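Local coordinates for WA352 (Oryza sativa subsp. indica, PDB 5ZT3), which is of unresolved molecular mechanism but is a mitochondrial protein associated with cytoplasmic male sterility in rice, represented here by its C-terminal, DUF8018-bearing part, at residues Asp27-Ile32 and Met50-Ala55; Glu56-Leu61 and Ala99-Met104; Lys68-His73 and Asp77-Gly82. One frame throughout, in Å; residues are numbered along the deposited sequence.

Read from the N terminus, the fold is a small all-helical domain organised along one long helix, 45-72, which takes part in all three contacts. Contact 1 closes first: after 17 intervening residues the early part of the long helix comes back against the first turn of helix 29-37. Contact 2 opens directly afterwards and closes 37 residues later, bringing helix 98-111 alongside the middle. Within that span falls the short contact 3, where helix 78-81 folds onto the end of the long helix after a three-residue link; no two loops cross. Contacts 1 and 2 touch through Phe59, whereas contacts 1 and 3 lie on opposite sides of the chain's centre, their centres about 21 Å apart.

Contact 1 of 3, residues Asp27-Ile32 and Met50-Ala55; sequences DSVQSI and MSRIQA
Ala55 pushes its methyl group into the first turn of helix 29-37, where Val29 and Ile32 receive it. This is the tight part of the contact, and it shows how a small side chain lets two helices draw close: the CA atoms of Val29 and Ala55 are 5.4 Å apart. Ala55 CB sits 3.5 Å from the carbonyl O of Val29, against backbone rather than side chain, and 3.8 Å from Ile32 CG2. In Val29 a chi1 of 173° sets CG1 opposite the backbone N, where it meets Ala55 CB at 4.0 Å as well as Arg52. Its other branch, CG2, packs on Phe59 one turn further on.

Toward solvent the fit slackens. Arg52 reaches Val29 CG1 with its aliphatic part alone, CD standing 4.0 Å away, while its guanidinium lies obliquely to that methyl and is engaged by Glu56 in a salt bridge along its own helix.

The start of helix 29-37 is secured separately by a capping box. Ser31 N donates to Ser28 OG at 3.0 Å, and Ser28 N returns the bond to Ser31 OG at 2.9 Å and nearly straight (173°). These polar bonds each stay within one helix or its cap, which leaves between the two an apolar junction that rests on shape rather than on charge.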
loop_
_atom_site.group_PDB
_atom_site.type_symbol
_atom_site.label_atom_id
_atom_site.label_comp_id
_atom_site.label_asym_id
_atom_site.label_seq_id
_atom_site.Cartn_x
_atom_site.Cartn_y
_atom_site.Cartn_z
ATOM N N ASP A 27 6.381 -1.718 -3.797
ATOM C CA ASP A 27 6.465 -2.419 -2.524
ATOM C C ASP A 27 6.390 -3.920 -2.748
ATOM O O ASP A 27 5.950 -4.401 -3.794
ATOM C CB ASP A 27 5.321 -2.039 -1.569
ATOM C CG ASP A 27 5.660 -0.860 -0.687
ATOM O OD1 ASP A 27 6.787 -0.332 -0.795
ATOM O OD2 ASP A 27 4.809 -0.470 0.133
ATOM N N SER A 28 6.828 -4.657 -1.732
ATOM C CA SER A 28 6.623 -6.093 -1.647
ATOM C C SER A 28 6.207 -6.403 -0.218
ATOM O O SER A 28 6.302 -5.551 0.670
ATOM C CB SER A 28 7.919 -6.838 -1.970
ATOM O OG SER A 28 8.925 -6.478 -1.033
ATOM N N VAL A 29 5.747 -7.633 0.017
ATOM C CA VAL A 29 5.517 -8.066 1.395
ATOM C C VAL A 29 6.764 -7.829 2.237
ATOM O O VAL A 29 6.692 -7.300 3.359
ATOM C CB VAL A 29 5.079 -9.542 1.430
ATOM C CG1 VAL A 29 4.995 -10.040 2.877
ATOM C CG2 VAL A 29 3.741 -9.723 0.722
ATOM N N GLN A 30 7.933 -8.197 1.705
ATOM C CA GLN A 30 9.163 -8.074 2.478
ATOM C C GLN A 30 9.495 -6.619 2.784
ATOM O O GLN A 30 9.929 -6.298 3.901
ATOM C CB GLN A 30 10.318 -8.752 1.748
ATOM C CG GLN A 30 10.334 -10.260 1.905
ATOM C CD GLN A 30 11.456 -10.909 1.118
ATOM O OE1 GLN A 30 11.961 -10.339 0.149
ATOM N NE2 GLN A 30 11.859 -12.100 1.540
ATOM N N SER A 31 9.291 -5.712 1.825
ATOM C CA SER A 31 9.629 -4.320 2.094
ATOM C C SER A 31 8.679 -3.711 3.119
ATOM O O SER A 31 9.104 -2.917 3.967
ATOM C CB SER A 31 9.703 -3.499 0.802
ATOM O OG SER A 31 8.418 -3.219 0.277
ATOM N N ILE A 32 7.402 -4.101 3.087
ATOM C CA ILE A 32 6.465 -3.636 4.107
ATOM C C ILE A 32 6.835 -4.211 5.466
ATOM O O ILE A 32 6.791 -3.509 6.484
ATOM C CB ILE A 32 5.020 -3.980 3.707
ATOM C CG1 ILE A 32 4.633 -3.213 2.447
ATOM C CG2 ILE A 32 4.048 -3.706 4.854
ATOM C CD1 ILE A 32 3.368 -3.737 1.782
ATOM N N MET A 50 4.786 -11.855 13.487
ATOM C CA MET A 50 3.735 -10.848 13.570
ATOM C C MET A 50 3.830 -9.862 12.419
ATOM O O MET A 50 2.819 -9.538 11.786
ATOM C CB MET A 50 3.820 -10.100 14.900
ATOM C CG MET A 50 3.538 -10.943 16.135
ATOM S SD MET A 50 1.930 -11.742 16.048
ATOM C CE MET A 50 0.857 -10.378 15.663
ATOM N N SER A 51 5.038 -9.373 12.134
ATOM C CA SER A 51 5.200 -8.402 11.064
ATOM C C SER A 51 4.916 -9.015 9.700
ATOM O O SER A 51 4.387 -8.327 8.827
ATOM C CB SER A 51 6.591 -7.774 11.116
ATOM O OG SER A 51 7.591 -8.761 10.981
ATOM N N ARG A 52 5.219 -10.301 9.507
ATOM C CA ARG A 52 4.929 -10.950 8.230
ATOM C C ARG A 52 3.430 -11.040 7.990
ATOM O O ARG A 52 2.948 -10.736 6.890
ATOM C CB ARG A 52 5.568 -12.338 8.212
ATOM C CG ARG A 52 5.048 -13.248 7.116
ATOM C CD ARG A 52 5.495 -12.823 5.729
ATOM N NE ARG A 52 5.206 -13.910 4.798
ATOM C CZ ARG A 52 6.092 -14.830 4.430
ATOM N NH1 ARG A 52 7.337 -14.767 4.874
ATOM N NH2 ARG A 52 5.737 -15.801 3.597
ATOM N N ILE A 53 2.667 -11.428 9.014
ATOM C CA ILE A 53 1.219 -11.544 8.879
ATOM C C ILE A 53 0.609 -10.185 8.558
ATOM O O ILE A 53 -0.241 -10.052 7.665
ATOM C CB ILE A 53 0.626 -12.148 10.166
ATOM C CG1 ILE A 53 1.060 -13.607 10.308
ATOM C CG2 ILE A 53 -0.886 -12.014 10.176
ATOM C CD1 ILE A 53 0.778 -14.191 11.676
ATOM N N GLN A 54 1.046 -9.147 9.270
ATOM C CA GLN A 54 0.519 -7.810 9.018
ATOM C C GLN A 54 0.922 -7.310 7.637
ATOM O O GLN A 54 0.123 -6.663 6.948
ATOM C CB GLN A 54 1.005 -6.861 10.112
ATOM C CG GLN A 54 0.471 -7.242 11.480
ATOM C CD GLN A 54 1.232 -6.607 12.626
ATOM O OE1 GLN A 54 2.368 -6.159 12.467
ATOM N NE2 GLN A 54 0.608 -6.582 13.799
ATOM N N ALA A 55 2.158 -7.595 7.217
ATOM C CA ALA A 55 2.623 -7.125 5.913
ATOM C C ALA A 55 1.864 -7.790 4.779
ATOM O O ALA A 55 1.553 -7.137 3.779
ATOM C CB ALA A 55 4.120 -7.380 5.762
#

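Contact 2 of 3, residues Glu56-Leu61 and Ala99-Met104; sequences EDLFEL and ARLHQM
The imidazole of His102 is approached by Leu61 over one face, not at its edge. The isobutyl group stands roughly at right angles to the histidine side chain, with Leu61 CD2 3.8 Å above the ring plane and displaced toward the rim. The other methyl, CD1, is modelled closer to the ring than carbon atoms can sit, so its exact position is doubtful, although the face-on approach of the leucine is supported by CD2 and by CG, which lies 3.8 Å from His102 NE2. The guanidinium of Arg100 and the amide of Gln103 form a second pair of flat groups, one helical turn apart. Arg100 NE donates to Gln103 OE1 at 3.0 Å, reaching it from above the carbonyl plane and 40° out of it; the bond from Arg100 NH2 to the same oxygen is weak. This pair belongs to helix 98-111 alone.

The example is one of side-by-side packing between nearly parallel helices. The two short segments run in the same direction, 15° apart, with their axes 10.3 Å from each other at closest approach, and leucines occupy the layer between them. With CG opposite the carbonyl carbon (chi1 -71°), Leu58 brings CD2 to 3.7 Å from Leu101 CD1 although its CB does not point across, and the two side chains cross at about a right angle. Leu98 and Leu105 extend this apolar strip along helix 98-111, both touching Leu61. With Leu61 cut back to an alanine, that face of His102 is likely to lose its cover and a gap to open beside Leu98 and Leu105. A turn on from Leu101, Met104 packs on Thr117 and Leu121 of helix 116-124, while Phe59 turns away from the contact, toward Val29 and Ile32.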
loop_
_atom_site.group_PDB
_atom_site.type_symbol
_atom_site.label_atom_id
_atom_site.label_comp_id
_atom_site.label_asym_id
_atom_site.label_seq_id
_atom_site.Cartn_x
_atom_site.Cartn_y
_atom_site.Cartn_z
ATOM N N GLU A 56 1.546 -9.079 4.915
ATOM C CA GLU A 56 0.775 -9.758 3.882
ATOM C C GLU A 56 -0.595 -9.116 3.735
ATOM O O GLU A 56 -1.080 -8.910 2.613
ATOM C CB GLU A 56 0.633 -11.240 4.239
ATOM C CG GLU A 56 1.883 -12.072 4.009
ATOM C CD GLU A 56 1.717 -13.498 4.491
ATOM O OE1 GLU A 56 0.670 -13.793 5.103
ATOM O OE2 GLU A 56 2.630 -14.321 4.266
ATOM N N ASP A 57 -1.231 -8.770 4.859
ATOM C CA ASP A 57 -2.563 -8.176 4.791
ATOM C C ASP A 57 -2.510 -6.792 4.163
ATOM O O ASP A 57 -3.356 -6.446 3.323
ATOM C CB ASP A 57 -3.177 -8.085 6.189
ATOM C CG ASP A 57 -3.629 -9.432 6.732
ATOM O OD1 ASP A 57 -3.612 -10.430 5.980
ATOM O OD2 ASP A 57 -4.018 -9.484 7.921
ATOM N N LEU A 58 -1.519 -5.989 4.549
ATOM C CA LEU A 58 -1.382 -4.656 3.977
ATOM C C LEU A 58 -1.105 -4.737 2.481
ATOM O O LEU A 58 -1.713 -4.012 1.685
ATOM C CB LEU A 58 -0.271 -3.883 4.689
ATOM C CG LEU A 58 -0.539 -3.415 6.116
ATOM C CD1 LEU A 58 0.762 -2.902 6.719
ATOM C CD2 LEU A 58 -1.621 -2.349 6.164
ATOM N N PHE A 59 -0.194 -5.627 2.080
ATOM C CA PHE A 59 0.213 -5.683 0.678
ATOM C C PHE A 59 -0.956 -6.063 -0.218
ATOM O O PHE A 59 -1.170 -5.453 -1.272
ATOM C CB PHE A 59 1.355 -6.675 0.495
ATOM C CG PHE A 59 1.926 -6.699 -0.901
ATOM C CD1 PHE A 59 2.594 -5.600 -1.406
ATOM C CD2 PHE A 59 1.814 -7.826 -1.692
ATOM C CE1 PHE A 59 3.126 -5.614 -2.695
ATOM C CE2 PHE A 59 2.348 -7.850 -2.977
ATOM C CZ PHE A 59 3.013 -6.748 -3.464
ATOM N N GLU A 60 -1.729 -7.074 0.183
ATOM C CA GLU A 60 -2.848 -7.507 -0.644
ATOM C C GLU A 60 -3.830 -6.364 -0.866
ATOM O O GLU A 60 -4.331 -6.168 -1.982
ATOM C CB GLU A 60 -3.544 -8.705 0.002
ATOM C CG GLU A 60 -4.756 -9.197 -0.778
ATOM C CD GLU A 60 -5.071 -10.654 -0.506
ATOM O OE1 GLU A 60 -4.782 -11.124 0.616
ATOM O OE2 GLU A 60 -5.608 -11.328 -1.414
ATOM N N LEU A 61 -4.106 -5.584 0.179
ATOM C CA LEU A 61 -5.014 -4.449 0.038
ATOM C C LEU A 61 -4.405 -3.344 -0.816
ATOM O O LEU A 61 -5.086 -2.751 -1.666
ATOM C CB LEU A 61 -5.374 -3.896 1.414
ATOM C CG LEU A 61 -6.716 -4.310 1.999
ATOM C CD1 LEU A 61 -6.879 -3.650 3.321
ATOM C CD2 LEU A 61 -7.842 -3.916 1.081
ATOM N N ALA A 99 -7.601 -0.640 8.466
ATOM C CA ALA A 99 -9.002 -0.267 8.285
ATOM C C ALA A 99 -9.138 0.938 7.366
ATOM O O ALA A 99 -10.101 1.029 6.595
ATOM C CB ALA A 99 -9.662 0.012 9.632
ATOM N N ARG A 100 -8.191 1.879 7.433
ATOM C CA ARG A 100 -8.242 3.034 6.536
ATOM C C ARG A 100 -8.068 2.612 5.081
ATOM O O ARG A 100 -8.741 3.141 4.188
ATOM C CB ARG A 100 -7.193 4.075 6.946
ATOM C CG ARG A 100 -6.858 5.142 5.884
ATOM C CD ARG A 100 -8.064 5.979 5.452
ATOM N NE ARG A 100 -9.007 6.208 6.528
ATOM C CZ ARG A 100 -8.890 7.158 7.452
ATOM N NH1 ARG A 100 -7.832 7.966 7.470
ATOM N NH2 ARG A 100 -9.820 7.282 8.403
ATOM N N LEU A 101 -7.160 1.667 4.820
ATOM C CA LEU A 101 -7.013 1.152 3.465
ATOM C C LEU A 101 -8.304 0.501 2.987
ATOM O O LEU A 101 -8.709 0.685 1.833
ATOM C CB LEU A 101 -5.838 0.175 3.404
ATOM C CG LEU A 101 -4.423 0.746 3.532
ATOM C CD1 LEU A 101 -3.421 -0.393 3.588
ATOM C CD2 LEU A 101 -4.101 1.698 2.380
ATOM N N HIS A 102 -8.976 -0.254 3.867
ATOM C CA HIS A 102 -10.275 -0.809 3.486
ATOM C C HIS A 102 -11.279 0.290 3.165
ATOM O O HIS A 102 -12.036 0.184 2.191
ATOM C CB HIS A 102 -10.817 -1.733 4.579
ATOM C CG HIS A 102 -10.273 -3.129 4.519
ATOM N ND1 HIS A 102 -10.811 -4.103 3.703
ATOM C CD2 HIS A 102 -9.250 -3.717 5.181
ATOM C CE1 HIS A 102 -10.132 -5.227 3.857
ATOM N NE2 HIS A 102 -9.175 -5.017 4.741
ATOM N N GLN A 103 -11.293 1.362 3.961
ATOM C CA GLN A 103 -12.201 2.475 3.685
ATOM C C GLN A 103 -11.896 3.108 2.333
ATOM O O GLN A 103 -12.812 3.431 1.566
ATOM C CB GLN A 103 -12.106 3.513 4.803
ATOM C CG GLN A 103 -13.010 4.723 4.601
ATOM C CD GLN A 103 -12.851 5.762 5.696
ATOM O OE1 GLN A 103 -11.915 5.702 6.497
ATOM N NE2 GLN A 103 -13.762 6.726 5.732
ATOM N N MET A 104 -10.608 3.283 2.020
ATOM C CA MET A 104 -10.218 3.868 0.739
ATOM C C MET A 104 -10.641 2.979 -0.424
ATOM O O MET A 104 -11.180 3.472 -1.429
ATOM C CB MET A 104 -8.703 4.091 0.742
ATOM C CG MET A 104 -8.272 5.155 1.746
ATOM S SD MET A 104 -6.521 5.171 2.131
ATOM C CE MET A 104 -5.844 5.429 0.507
#

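Contact 3 of 3, residues Lys68-His73 and Asp77-Gly82; sequences KMAGLH and DWMGWG
Trp78 and His73 are joined by the one hydrogen bond of this contact. The indole N-H, at Trp78 NE1, points to His73 ND1 at 3.0 Å with an angle of 163°, and the bond lies close to the planes of both rings. Since ND1 accepts, a proton on the neutral imidazole would probably sit on NE2. The rings meet rim to rim, their planes at 68°, and neither covers the other.

Face contacts come from Met69. Its CB stands over the indole, 3.6 Å from the centroid of the five-membered ring, a CH-pi contact. The chain then bends at chi2 and chi3 and folds back, which brings CE to 3.6 Å from Trp78 CZ2, while the sulfur makes an oblique Met-aromatic contact with the six-membered ring.

Apolar packing brings the start of the Trp78 side chain against Ala70. Trp78 CB rests 3.7 Å from Ala70 CA, and Met79 CG touches Ala70 CB more loosely, at 4.4 Å. Leu121 and Val125 also pack on Trp78.

Asp77 is the N-cap of the short helix, its OD1 taking a weak bond from Gly80 N. The whole is a helix-loop-helix junction in an all-helical fold: Trp78, the first residue of helix 78-81, lays its indole against the last turn of helix 45-72 and the residue that follows it, His73.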
loop_
_atom_site.group_PDB
_atom_site.type_symbol
_atom_site.label_atom_id
_atom_site.label_comp_id
_atom_site.label_asym_id
_atom_site.label_seq_id
_atom_site.Cartn_x
_atom_site.Cartn_y
_atom_site.Cartn_z
ATOM N N LYS A 68 -6.730 -0.709 -9.054
ATOM C CA LYS A 68 -7.901 0.121 -9.336
ATOM C C LYS A 68 -7.484 1.503 -9.828
ATOM O O LYS A 68 -7.991 2.001 -10.845
ATOM C CB LYS A 68 -8.748 0.235 -8.070
ATOM C CG LYS A 68 -10.003 1.072 -8.209
ATOM C CD LYS A 68 -11.025 0.376 -9.091
ATOM C CE LYS A 68 -12.421 0.920 -8.844
ATOM N NZ LYS A 68 -13.454 0.221 -9.664
ATOM N N MET A 69 -6.558 2.146 -9.112
ATOM C CA MET A 69 -6.129 3.486 -9.495
ATOM C C MET A 69 -5.392 3.494 -10.826
ATOM O O MET A 69 -5.439 4.501 -11.545
ATOM C CB MET A 69 -5.222 4.087 -8.415
ATOM C CG MET A 69 -5.951 4.514 -7.141
ATOM S SD MET A 69 -7.203 5.785 -7.431
ATOM C CE MET A 69 -6.212 7.111 -8.136
ATOM N N ALA A 70 -4.684 2.409 -11.155
ATOM C CA ALA A 70 -3.924 2.383 -12.397
ATOM C C ALA A 70 -4.841 2.611 -13.588
ATOM O O ALA A 70 -4.484 3.336 -14.524
ATOM C CB ALA A 70 -3.194 1.052 -12.539
ATOM N N GLY A 71 -6.041 2.025 -13.549
ATOM C CA GLY A 71 -7.029 2.217 -14.593
ATOM C C GLY A 71 -7.787 3.524 -14.483
ATOM O O GLY A 71 -8.070 4.156 -15.504
ATOM N N LEU A 72 -8.142 3.942 -13.264
ATOM C CA LEU A 72 -8.848 5.211 -13.104
ATOM C C LEU A 72 -7.956 6.408 -13.418
ATOM O O LEU A 72 -8.459 7.467 -13.817
ATOM C CB LEU A 72 -9.368 5.354 -11.675
ATOM C CG LEU A 72 -10.408 4.337 -11.214
ATOM C CD1 LEU A 72 -10.745 4.554 -9.741
ATOM C CD2 LEU A 72 -11.666 4.414 -12.077
ATOM N N HIS A 73 -6.643 6.261 -13.257
ATOM C CA HIS A 73 -5.690 7.359 -13.401
ATOM C C HIS A 73 -4.517 6.905 -14.268
ATOM O O HIS A 73 -3.410 6.668 -13.769
ATOM C CB HIS A 73 -5.227 7.807 -12.017
ATOM C CG HIS A 73 -4.332 8.999 -12.031
ATOM N ND1 HIS A 73 -3.290 9.141 -11.146
ATOM C CD2 HIS A 73 -4.342 10.122 -12.787
ATOM C CE1 HIS A 73 -2.682 10.292 -11.359
ATOM N NE2 HIS A 73 -3.300 10.908 -12.353
ATOM N N ASP A 77 1.778 6.912 -12.332
ATOM C CA ASP A 77 2.604 5.705 -12.384
ATOM C C ASP A 77 2.263 4.815 -11.185
ATOM O O ASP A 77 3.034 4.649 -10.239
ATOM C CB ASP A 77 4.083 6.050 -12.458
ATOM C CG ASP A 77 4.938 4.850 -12.833
ATOM O OD1 ASP A 77 4.397 3.718 -12.895
ATOM O OD2 ASP A 77 6.153 5.033 -13.052
ATOM N N TRP A 78 1.068 4.231 -11.265
ATOM C CA TRP A 78 0.531 3.422 -10.176
ATOM C C TRP A 78 1.277 2.097 -10.035
ATOM O O TRP A 78 1.695 1.719 -8.928
ATOM C CB TRP A 78 -0.985 3.259 -10.360
ATOM C CG TRP A 78 -1.635 4.507 -9.902
ATOM C CD1 TRP A 78 -2.097 5.548 -10.664
ATOM C CD2 TRP A 78 -1.794 4.895 -8.545
ATOM N NE1 TRP A 78 -2.552 6.556 -9.844
ATOM C CE2 TRP A 78 -2.378 6.176 -8.540
ATOM C CE3 TRP A 78 -1.522 4.269 -7.325
ATOM C CZ2 TRP A 78 -2.671 6.848 -7.356
ATOM C CZ3 TRP A 78 -1.808 4.938 -6.156
ATOM C CH2 TRP A 78 -2.377 6.214 -6.175
ATOM N N MET A 79 1.505 1.391 -11.144
ATOM C CA MET A 79 2.208 0.117 -11.050
ATOM C C MET A 79 3.673 0.286 -10.663
ATOM O O MET A 79 4.263 -0.652 -10.116
ATOM C CB MET A 79 2.063 -0.686 -12.345
ATOM C CG MET A 79 0.626 -1.101 -12.647
ATOM S SD MET A 79 -0.153 -2.006 -11.284
ATOM C CE MET A 79 0.764 -3.532 -11.296
ATOM N N GLY A 80 4.271 1.447 -10.911
ATOM C CA GLY A 80 5.658 1.645 -10.539
ATOM C C GLY A 80 5.857 2.251 -9.162
ATOM O O GLY A 80 6.777 1.854 -8.441
ATOM N N TRP A 81 4.996 3.194 -8.777
ATOM C CA TRP A 81 5.214 3.998 -7.581
ATOM C C TRP A 81 3.968 4.136 -6.715
ATOM O O TRP A 81 3.993 4.905 -5.740
ATOM C CB TRP A 81 5.723 5.391 -7.981
ATOM C CG TRP A 81 7.062 5.380 -8.639
ATOM C CD1 TRP A 81 7.321 5.475 -9.973
ATOM C CD2 TRP A 81 8.327 5.269 -7.989
ATOM N NE1 TRP A 81 8.678 5.430 -10.194
ATOM C CE2 TRP A 81 9.315 5.305 -8.989
ATOM C CE3 TRP A 81 8.721 5.148 -6.653
ATOM C CZ2 TRP A 81 10.677 5.222 -8.699
ATOM C CZ3 TRP A 81 10.074 5.064 -6.366
ATOM C CH2 TRP A 81 11.033 5.101 -7.385
ATOM N N GLY A 82 2.902 3.392 -7.010
ATOM C CA GLY A 82 1.650 3.583 -6.306
ATOM C C GLY A 82 1.726 3.336 -4.812
ATOM O O GLY A 82 0.996 3.970 -4.045
#